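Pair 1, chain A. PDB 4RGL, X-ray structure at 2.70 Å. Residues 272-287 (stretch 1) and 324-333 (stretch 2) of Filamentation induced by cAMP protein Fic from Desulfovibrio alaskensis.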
# COMPACT_ATOMS: atom_id res chain seq x y z
N LEU A 272 -22.58 -22.61 9.58
CA LEU A 272 -22.49 -23.70 10.56
C LEU A 272 -21.33 -23.44 11.55
O LEU A 272 -21.49 -23.63 12.76
CB LEU A 272 -22.31 -25.07 9.85
CG LEU A 272 -22.40 -26.33 10.75
CD1 LEU A 272 -22.93 -27.50 9.98
CD2 LEU A 272 -21.04 -26.67 11.37
N ILE A 273 -20.15 -23.01 11.03
CA ILE A 273 -18.96 -22.73 11.85
C ILE A 273 -19.28 -21.62 12.88
O ILE A 273 -18.94 -21.75 14.06
CB ILE A 273 -17.74 -22.35 10.95
CG1 ILE A 273 -17.42 -23.48 9.94
CG2 ILE A 273 -16.50 -22.00 11.82
CD1 ILE A 273 -16.37 -23.09 8.83
N ARG A 274 -19.99 -20.55 12.44
CA ARG A 274 -20.38 -19.45 13.33
C ARG A 274 -21.45 -19.91 14.34
O ARG A 274 -21.49 -19.40 15.47
CB ARG A 274 -20.91 -18.25 12.51
CG ARG A 274 -19.83 -17.52 11.71
CD ARG A 274 -20.36 -16.22 11.10
NE ARG A 274 -21.38 -16.46 10.08
CZ ARG A 274 -21.13 -16.57 8.78
NH1 ARG A 274 -19.89 -16.43 8.33
NH2 ARG A 274 -22.11 -16.80 7.93
N ALA A 275 -22.30 -20.89 13.94
CA ALA A 275 -23.36 -21.41 14.82
C ALA A 275 -22.78 -22.24 15.98
O ALA A 275 -23.29 -22.17 17.09
CB ALA A 275 -24.33 -22.26 14.01
N ILE A 276 -21.69 -23.02 15.71
CA ILE A 276 -21.03 -23.83 16.75
C ILE A 276 -20.37 -22.91 17.81
O ILE A 276 -20.67 -23.03 19.00
CB ILE A 276 -19.98 -24.82 16.12
CG1 ILE A 276 -20.66 -25.84 15.15
CG2 ILE A 276 -19.16 -25.55 17.23
CD1 ILE A 276 -21.45 -27.00 15.85
N GLY A 277 -19.47 -22.04 17.35
CA GLY A 277 -18.72 -21.15 18.24
C GLY A 277 -17.76 -21.89 19.14
O GLY A 277 -16.95 -22.69 18.66
N GLY A 278 -17.90 -21.69 20.44
CA GLY A 278 -17.06 -22.35 21.43
C GLY A 278 -17.67 -23.61 22.01
O GLY A 278 -16.95 -24.54 22.37
N GLY A 279 -19.00 -23.63 22.11
CA GLY A 279 -19.74 -24.74 22.70
C GLY A 279 -19.86 -25.96 21.81
O GLY A 279 -19.39 -25.96 20.67
N GLU A 280 -20.51 -27.02 22.33
CA GLU A 280 -20.73 -28.27 21.58
C GLU A 280 -22.21 -28.41 21.22
O GLU A 280 -23.05 -28.59 22.11
CB GLU A 280 -20.24 -29.48 22.40
CG GLU A 280 -18.75 -29.44 22.73
CD GLU A 280 -18.27 -30.54 23.66
OE1 GLU A 280 -19.12 -31.28 24.21
OE2 GLU A 280 -17.04 -30.61 23.89
N LEU A 281 -22.55 -28.29 19.92
CA LEU A 281 -23.94 -28.34 19.46
C LEU A 281 -24.29 -29.68 18.84
O LEU A 281 -23.51 -30.23 18.06
CB LEU A 281 -24.21 -27.22 18.43
CG LEU A 281 -24.50 -25.82 19.00
CD1 LEU A 281 -23.24 -25.20 19.59
CD2 LEU A 281 -25.06 -24.92 17.94
N SER A 282 -25.52 -30.17 19.11
CA SER A 282 -26.03 -31.39 18.48
C SER A 282 -26.66 -31.06 17.11
O SER A 282 -26.69 -29.89 16.71
CB SER A 282 -27.05 -32.08 19.40
OG SER A 282 -28.21 -31.28 19.59
N SER A 283 -27.15 -32.10 16.38
CA SER A 283 -27.78 -31.90 15.07
C SER A 283 -29.02 -31.00 15.19
O SER A 283 -29.21 -30.10 14.37
CB SER A 283 -28.15 -33.24 14.45
OG SER A 283 -29.08 -33.95 15.25
N ASN A 284 -29.84 -31.20 16.26
CA ASN A 284 -31.05 -30.41 16.50
C ASN A 284 -30.70 -28.98 16.98
O ASN A 284 -31.49 -28.05 16.76
CB ASN A 284 -31.95 -31.10 17.52
CG ASN A 284 -32.58 -32.37 17.01
OD1 ASN A 284 -32.40 -33.45 17.57
ND2 ASN A 284 -33.30 -32.27 15.89
N ASP A 285 -29.53 -28.81 17.64
CA ASP A 285 -29.07 -27.48 18.08
C ASP A 285 -28.64 -26.64 16.88
O ASP A 285 -28.92 -25.45 16.83
CB ASP A 285 -27.91 -27.61 19.08
CG ASP A 285 -28.30 -28.21 20.42
OD1 ASP A 285 -29.48 -28.04 20.83
OD2 ASP A 285 -27.42 -28.75 21.11
N LEU A 286 -27.99 -27.29 15.89
CA LEU A 286 -27.59 -26.62 14.64
C LEU A 286 -28.81 -26.39 13.75
O LEU A 286 -28.96 -25.30 13.18
CB LEU A 286 -26.54 -27.46 13.90
CG LEU A 286 -25.14 -27.44 14.49
CD1 LEU A 286 -24.27 -28.53 13.88
CD2 LEU A 286 -24.49 -26.06 14.31
N MSE A 287 -29.72 -27.39 13.68
CA MSE A 287 -30.96 -27.30 12.91
C MSE A 287 -31.77 -26.03 13.31
O MSE A 287 -32.20 -25.27 12.45
CB MSE A 287 -31.80 -28.56 13.12
CG MSE A 287 -32.77 -28.85 11.99
SE MSE A 287 -32.05 -30.12 10.66
CE MSE A 287 -33.47 -30.01 9.43
N THR A 324 -26.82 -39.15 21.17
CA THR A 324 -26.37 -37.99 21.96
C THR A 324 -25.14 -37.32 21.27
O THR A 324 -24.33 -36.68 21.95
CB THR A 324 -26.03 -38.42 23.41
OG1 THR A 324 -25.02 -39.43 23.38
CG2 THR A 324 -27.25 -38.94 24.16
N GLN A 325 -25.05 -37.43 19.92
CA GLN A 325 -23.94 -36.89 19.15
C GLN A 325 -23.95 -35.35 19.14
O GLN A 325 -24.99 -34.74 18.85
CB GLN A 325 -23.98 -37.42 17.69
CG GLN A 325 -22.76 -37.04 16.84
CD GLN A 325 -21.51 -37.74 17.30
OE1 GLN A 325 -20.73 -37.23 18.11
NE2 GLN A 325 -21.28 -38.94 16.78
N ARG A 326 -22.80 -34.73 19.48
CA ARG A 326 -22.64 -33.27 19.45
C ARG A 326 -21.38 -32.91 18.65
O ARG A 326 -20.62 -33.81 18.28
CB ARG A 326 -22.58 -32.70 20.88
CG ARG A 326 -23.78 -33.12 21.75
CD ARG A 326 -23.79 -32.43 23.10
NE ARG A 326 -24.15 -31.02 22.98
CZ ARG A 326 -25.39 -30.56 23.07
NH1 ARG A 326 -26.40 -31.39 23.32
NH2 ARG A 326 -25.63 -29.26 22.95
N TYR A 327 -21.20 -31.62 18.31
CA TYR A 327 -20.10 -31.21 17.42
C TYR A 327 -19.33 -29.98 17.97
O TYR A 327 -19.94 -29.00 18.38
CB TYR A 327 -20.64 -30.91 16.01
CG TYR A 327 -21.37 -32.08 15.39
CD1 TYR A 327 -20.68 -33.07 14.69
CD2 TYR A 327 -22.75 -32.23 15.54
CE1 TYR A 327 -21.35 -34.17 14.15
CE2 TYR A 327 -23.42 -33.33 15.01
CZ TYR A 327 -22.72 -34.30 14.31
OH TYR A 327 -23.38 -35.38 13.78
N ARG A 328 -17.97 -30.05 17.93
CA ARG A 328 -17.08 -28.96 18.39
C ARG A 328 -16.03 -28.62 17.30
O ARG A 328 -15.60 -29.51 16.56
CB ARG A 328 -16.38 -29.35 19.72
CG ARG A 328 -15.73 -30.74 19.71
CD ARG A 328 -15.25 -31.15 21.08
NE ARG A 328 -14.93 -32.58 21.14
CZ ARG A 328 -13.71 -33.08 20.95
NH1 ARG A 328 -12.69 -32.26 20.73
NH2 ARG A 328 -13.51 -34.38 21.00
N LEU A 329 -15.67 -27.32 17.17
CA LEU A 329 -14.75 -26.85 16.11
C LEU A 329 -13.30 -27.33 16.35
O LEU A 329 -12.90 -27.59 17.49
CB LEU A 329 -14.78 -25.30 16.01
CG LEU A 329 -16.06 -24.68 15.41
CD1 LEU A 329 -16.04 -23.18 15.53
CD2 LEU A 329 -16.25 -25.08 13.96
N THR A 330 -12.49 -27.40 15.26
CA THR A 330 -11.07 -27.77 15.32
C THR A 330 -10.20 -26.55 14.94
O THR A 330 -10.02 -25.64 15.75
CB THR A 330 -10.79 -28.98 14.39
OG1 THR A 330 -11.28 -28.70 13.08
CG2 THR A 330 -11.41 -30.25 14.90
N GLY A 331 -9.71 -26.54 13.69
CA GLY A 331 -8.93 -25.42 13.16
C GLY A 331 -9.81 -24.38 12.51
O GLY A 331 -9.72 -24.16 11.29
N LYS A 332 -10.70 -23.76 13.29
CA LYS A 332 -11.63 -22.76 12.78
C LYS A 332 -11.23 -21.36 13.27
O LYS A 332 -11.31 -21.07 14.47
CB LYS A 332 -13.06 -23.08 13.20
N GLY A 333 -10.77 -20.52 12.34
CA GLY A 333 -10.37 -19.15 12.63
C GLY A 333 -11.39 -18.14 12.19
O GLY A 333 -11.80 -18.13 11.02

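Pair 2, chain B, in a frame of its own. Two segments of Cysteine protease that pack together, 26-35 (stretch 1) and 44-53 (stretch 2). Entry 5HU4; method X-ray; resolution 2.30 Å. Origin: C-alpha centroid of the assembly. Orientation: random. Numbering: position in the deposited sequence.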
# COMPACT_ATOMS: atom_id res chain seq x y z
N ASN B 26 -12.80 -3.00 -8.00
CA ASN B 26 -12.08 -2.26 -6.96
C ASN B 26 -10.94 -1.40 -7.51
O ASN B 26 -10.20 -0.79 -6.73
CB ASN B 26 -11.51 -3.23 -5.92
CG ASN B 26 -12.58 -3.86 -5.06
OD1 ASN B 26 -13.64 -3.27 -4.85
ND2 ASN B 26 -12.30 -5.05 -4.53
N LEU B 27 -10.81 -1.35 -8.83
CA LEU B 27 -9.68 -0.70 -9.48
C LEU B 27 -9.48 0.76 -9.06
O LEU B 27 -8.36 1.19 -8.81
CB LEU B 27 -9.85 -0.77 -11.00
N LEU B 28 -10.57 1.51 -8.97
CA LEU B 28 -10.49 2.94 -8.66
C LEU B 28 -10.98 3.27 -7.25
O LEU B 28 -11.08 4.44 -6.88
CB LEU B 28 -11.29 3.75 -9.69
CG LEU B 28 -10.80 3.77 -11.14
CD1 LEU B 28 -11.27 5.04 -11.84
CD2 LEU B 28 -9.29 3.63 -11.23
N ALA B 29 -11.27 2.24 -6.47
CA ALA B 29 -11.83 2.44 -5.14
C ALA B 29 -10.76 2.79 -4.11
O ALA B 29 -10.96 3.66 -3.26
CB ALA B 29 -12.60 1.20 -4.70
N GLY B 30 -9.61 2.12 -4.20
CA GLY B 30 -8.51 2.35 -3.28
C GLY B 30 -7.42 1.31 -3.45
O GLY B 30 -7.23 0.78 -4.54
N ALA B 31 -6.70 1.03 -2.37
CA ALA B 31 -5.67 -0.01 -2.39
C ALA B 31 -6.32 -1.38 -2.29
O ALA B 31 -7.34 -1.54 -1.61
CB ALA B 31 -4.67 0.20 -1.27
N THR B 32 -5.74 -2.37 -2.96
CA THR B 32 -6.33 -3.70 -3.00
C THR B 32 -5.31 -4.79 -2.67
O THR B 32 -4.20 -4.80 -3.20
CB THR B 32 -6.95 -4.01 -4.38
OG1 THR B 32 -5.94 -3.89 -5.39
CG2 THR B 32 -8.08 -3.04 -4.69
N THR B 33 -5.71 -5.72 -1.80
CA THR B 33 -4.88 -6.88 -1.48
C THR B 33 -4.67 -7.74 -2.72
O THR B 33 -5.51 -7.76 -3.62
CB THR B 33 -5.52 -7.73 -0.36
OG1 THR B 33 -6.76 -8.27 -0.83
CG2 THR B 33 -5.77 -6.88 0.88
N MET B 34 -3.55 -8.45 -2.76
CA MET B 34 -3.19 -9.20 -3.96
C MET B 34 -3.11 -10.71 -3.73
O MET B 34 -3.09 -11.49 -4.69
CB MET B 34 -1.86 -8.68 -4.51
CG MET B 34 -1.94 -7.26 -5.05
SD MET B 34 -0.40 -6.67 -5.77
CE MET B 34 -0.75 -6.89 -7.51
N ARG B 35 -3.08 -11.12 -2.47
CA ARG B 35 -3.19 -12.54 -2.14
C ARG B 35 -4.33 -12.75 -1.15
O ARG B 35 -4.59 -11.92 -0.29
CB ARG B 35 -1.89 -13.09 -1.56
CG ARG B 35 -0.64 -12.77 -2.36
CD ARG B 35 0.50 -13.70 -1.98
NE ARG B 35 0.48 -14.04 -0.56
CZ ARG B 35 1.11 -13.34 0.38
NH1 ARG B 35 1.81 -12.27 0.06
NH2 ARG B 35 1.03 -13.73 1.65
N ASN B 44 4.66 -10.75 3.97
CA ASN B 44 4.52 -9.70 2.98
C ASN B 44 3.05 -9.32 2.80
O ASN B 44 2.19 -10.19 2.66
CB ASN B 44 5.12 -10.12 1.64
CG ASN B 44 5.07 -9.01 0.61
OD1 ASN B 44 4.96 -7.83 0.94
ND2 ASN B 44 5.14 -9.39 -0.66
N TYR B 45 2.78 -8.02 2.81
CA TYR B 45 1.42 -7.52 2.60
C TYR B 45 1.37 -6.68 1.33
O TYR B 45 1.44 -5.45 1.40
CB TYR B 45 0.95 -6.71 3.81
CG TYR B 45 -0.54 -6.50 3.86
CD1 TYR B 45 -1.39 -7.46 4.40
CD2 TYR B 45 -1.11 -5.33 3.37
CE1 TYR B 45 -2.75 -7.27 4.45
CE2 TYR B 45 -2.48 -5.13 3.41
CZ TYR B 45 -3.30 -6.10 3.95
OH TYR B 45 -4.66 -5.90 4.00
N PRO B 46 1.26 -7.34 0.17
CA PRO B 46 1.24 -6.64 -1.11
C PRO B 46 -0.06 -5.90 -1.36
O PRO B 46 -1.14 -6.44 -1.13
CB PRO B 46 1.44 -7.76 -2.13
CG PRO B 46 0.85 -8.96 -1.47
CD PRO B 46 1.13 -8.80 0.00
N LEU B 47 0.04 -4.66 -1.83
CA LEU B 47 -1.13 -3.85 -2.14
C LEU B 47 -0.99 -3.21 -3.52
O LEU B 47 0.05 -2.65 -3.85
CB LEU B 47 -1.35 -2.77 -1.08
CG LEU B 47 -1.83 -3.24 0.29
CD1 LEU B 47 -1.73 -2.12 1.31
CD2 LEU B 47 -3.26 -3.75 0.19
N ALA B 48 -2.06 -3.30 -4.31
CA ALA B 48 -2.07 -2.69 -5.63
C ALA B 48 -2.97 -1.46 -5.65
O ALA B 48 -4.03 -1.45 -5.01
CB ALA B 48 -2.52 -3.70 -6.68
N GLY B 49 -2.55 -0.44 -6.37
CA GLY B 49 -3.32 0.78 -6.52
C GLY B 49 -3.08 1.39 -7.88
O GLY B 49 -1.93 1.53 -8.31
N HIS B 50 -4.15 1.76 -8.57
CA HIS B 50 -4.05 2.25 -9.93
C HIS B 50 -3.31 3.59 -10.01
O HIS B 50 -3.35 4.39 -9.08
CB HIS B 50 -5.44 2.40 -10.56
CG HIS B 50 -5.43 2.39 -12.06
ND1 HIS B 50 -5.09 1.27 -12.78
CD2 HIS B 50 -5.71 3.37 -12.95
CE1 HIS B 50 -5.17 1.56 -14.08
NE2 HIS B 50 -5.54 2.82 -14.20
N HIS B 51 -2.62 3.80 -11.12
CA HIS B 51 -1.97 5.07 -11.40
C HIS B 51 -2.79 5.81 -12.44
O HIS B 51 -2.73 5.50 -13.63
CB HIS B 51 -0.53 4.85 -11.89
CG HIS B 51 0.26 6.11 -12.06
ND1 HIS B 51 1.61 6.11 -12.32
CD2 HIS B 51 -0.11 7.41 -11.99
CE1 HIS B 51 2.04 7.35 -12.42
NE2 HIS B 51 1.02 8.16 -12.22
N MET B 52 -3.57 6.79 -11.99
CA MET B 52 -4.46 7.53 -12.88
C MET B 52 -3.75 8.74 -13.48
O MET B 52 -2.66 9.11 -13.05
CB MET B 52 -5.71 7.98 -12.12
CG MET B 52 -6.54 6.83 -11.58
SD MET B 52 -8.08 7.39 -10.83
CE MET B 52 -8.95 8.00 -12.27
N ARG B 53 -4.37 9.34 -14.50
CA ARG B 53 -3.81 10.53 -15.13
C ARG B 53 -3.67 11.65 -14.11
O ARG B 53 -2.68 12.38 -14.10
CB ARG B 53 -4.68 10.98 -16.31
CG ARG B 53 -4.06 12.09 -17.14
CD ARG B 53 -2.73 11.64 -17.73
NE ARG B 53 -1.89 12.76 -18.12
CZ ARG B 53 -0.96 13.31 -17.34
NH1 ARG B 53 -0.76 12.83 -16.12
NH2 ARG B 53 -0.24 14.33 -17.78
O HOH W 1 -6.51 0.69 -7.13

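The sharpest difference lies at one matched position, Arg A326 in pair 1 and Leu B47 in pair 2. Their CA atoms superpose to 0.3 Å. In pair 1 this site is a hub of charge and hydrogen bonding. Both Arg A326 NE and Arg A326 NH2 donate to Glu A280 O, each at 2.8 Å. Arg A326 NH2 also forms a salt bridge with Asp A285 OD2 at 2.6 Å. In pair 2 the site is apolar. Leu B47 CD2 lies 4.4 Å from Ala B31 CB and 4.1 Å from Thr B33 CG2.

The shared backbone is a short antiparallel pairing. Fourteen central residues superpose with an RMSD of 0.8 Å. Leu A281 matches Thr B32, and Tyr A327 matches Ala B48. Each pair is joined by two backbone hydrogen bonds. In pair 1, Leu A281 N donates to Tyr A327 O at 3.1 Å, and Tyr A327 N donates to Leu A281 O at 2.7 Å. In pair 2, Thr B32 N donates to Ala B48 O, and Ala B48 N donates to Thr B32 O, both at 2.8 Å. CA-H...O contacts also recur. Glu A280 CA is 3.4 Å from Tyr A327 O, and its match Ala B31 CA is 3.4 Å from Ala B48 O.

The bulky side chain comes from opposite stretches: from Tyr A327 of stretch 2 in pair 1, and from Met B34 of stretch 1 in pair 2. Tyr A327 buries its ring against stretch 1. The ring edge meets Ser A282 C and Ser A283 N, and Leu A286 CD1 lies 4.3 Å from Tyr A327 CD2. The side chain of Ala B48 is only a methyl group, and a longer side chain reaches it from the other stretch: Met B34 CE packs 3.7 Å from Ala B48 CB. Met B34 matches Ser A283, a much smaller residue.

After Ser A282, stretch 1 of pair 1 turns helical. Ser A282 is the N-cap. Asp A285 N makes a weak capping bond to Ser A282 OG at 3.4 Å, while Ser A282 N donates to Asp A285 OD2 at 3.1 Å. The same carboxylate therefore ties the helix start to Arg A326. In pair 2, Arg B35 lies past the matched positions. Arg B35 NH1 makes a weak hydrogen bond to Asn B44 O at 3.4 Å.

The other end differs as well. Leu A329 matches His B50. The CA-to-CB bond of Leu A329 points toward stretch 1, and its side chain packs on the helix, with Leu A329 CG 3.7 Å from Ile A276 CG2 and Leu A329 CD2 3.8 Å from Ile A273 CG2. Leu A329 CD1 also comes within 3.3 Å of Gly A277 O. The CA-to-CB bond of His B50 points toward its partner stretch too, and His B50 CB is 3.6 Å from Leu B27 O. Here a water adds a polar link. Water 1 O donates to Leu B27 O at 2.5 Å and to Gly B30 O at 2.7 Å, and accepts from His B50 N at 3.0 Å. Nearby, Leu B28 CD1 packs 3.8 Å from Met B52 CE.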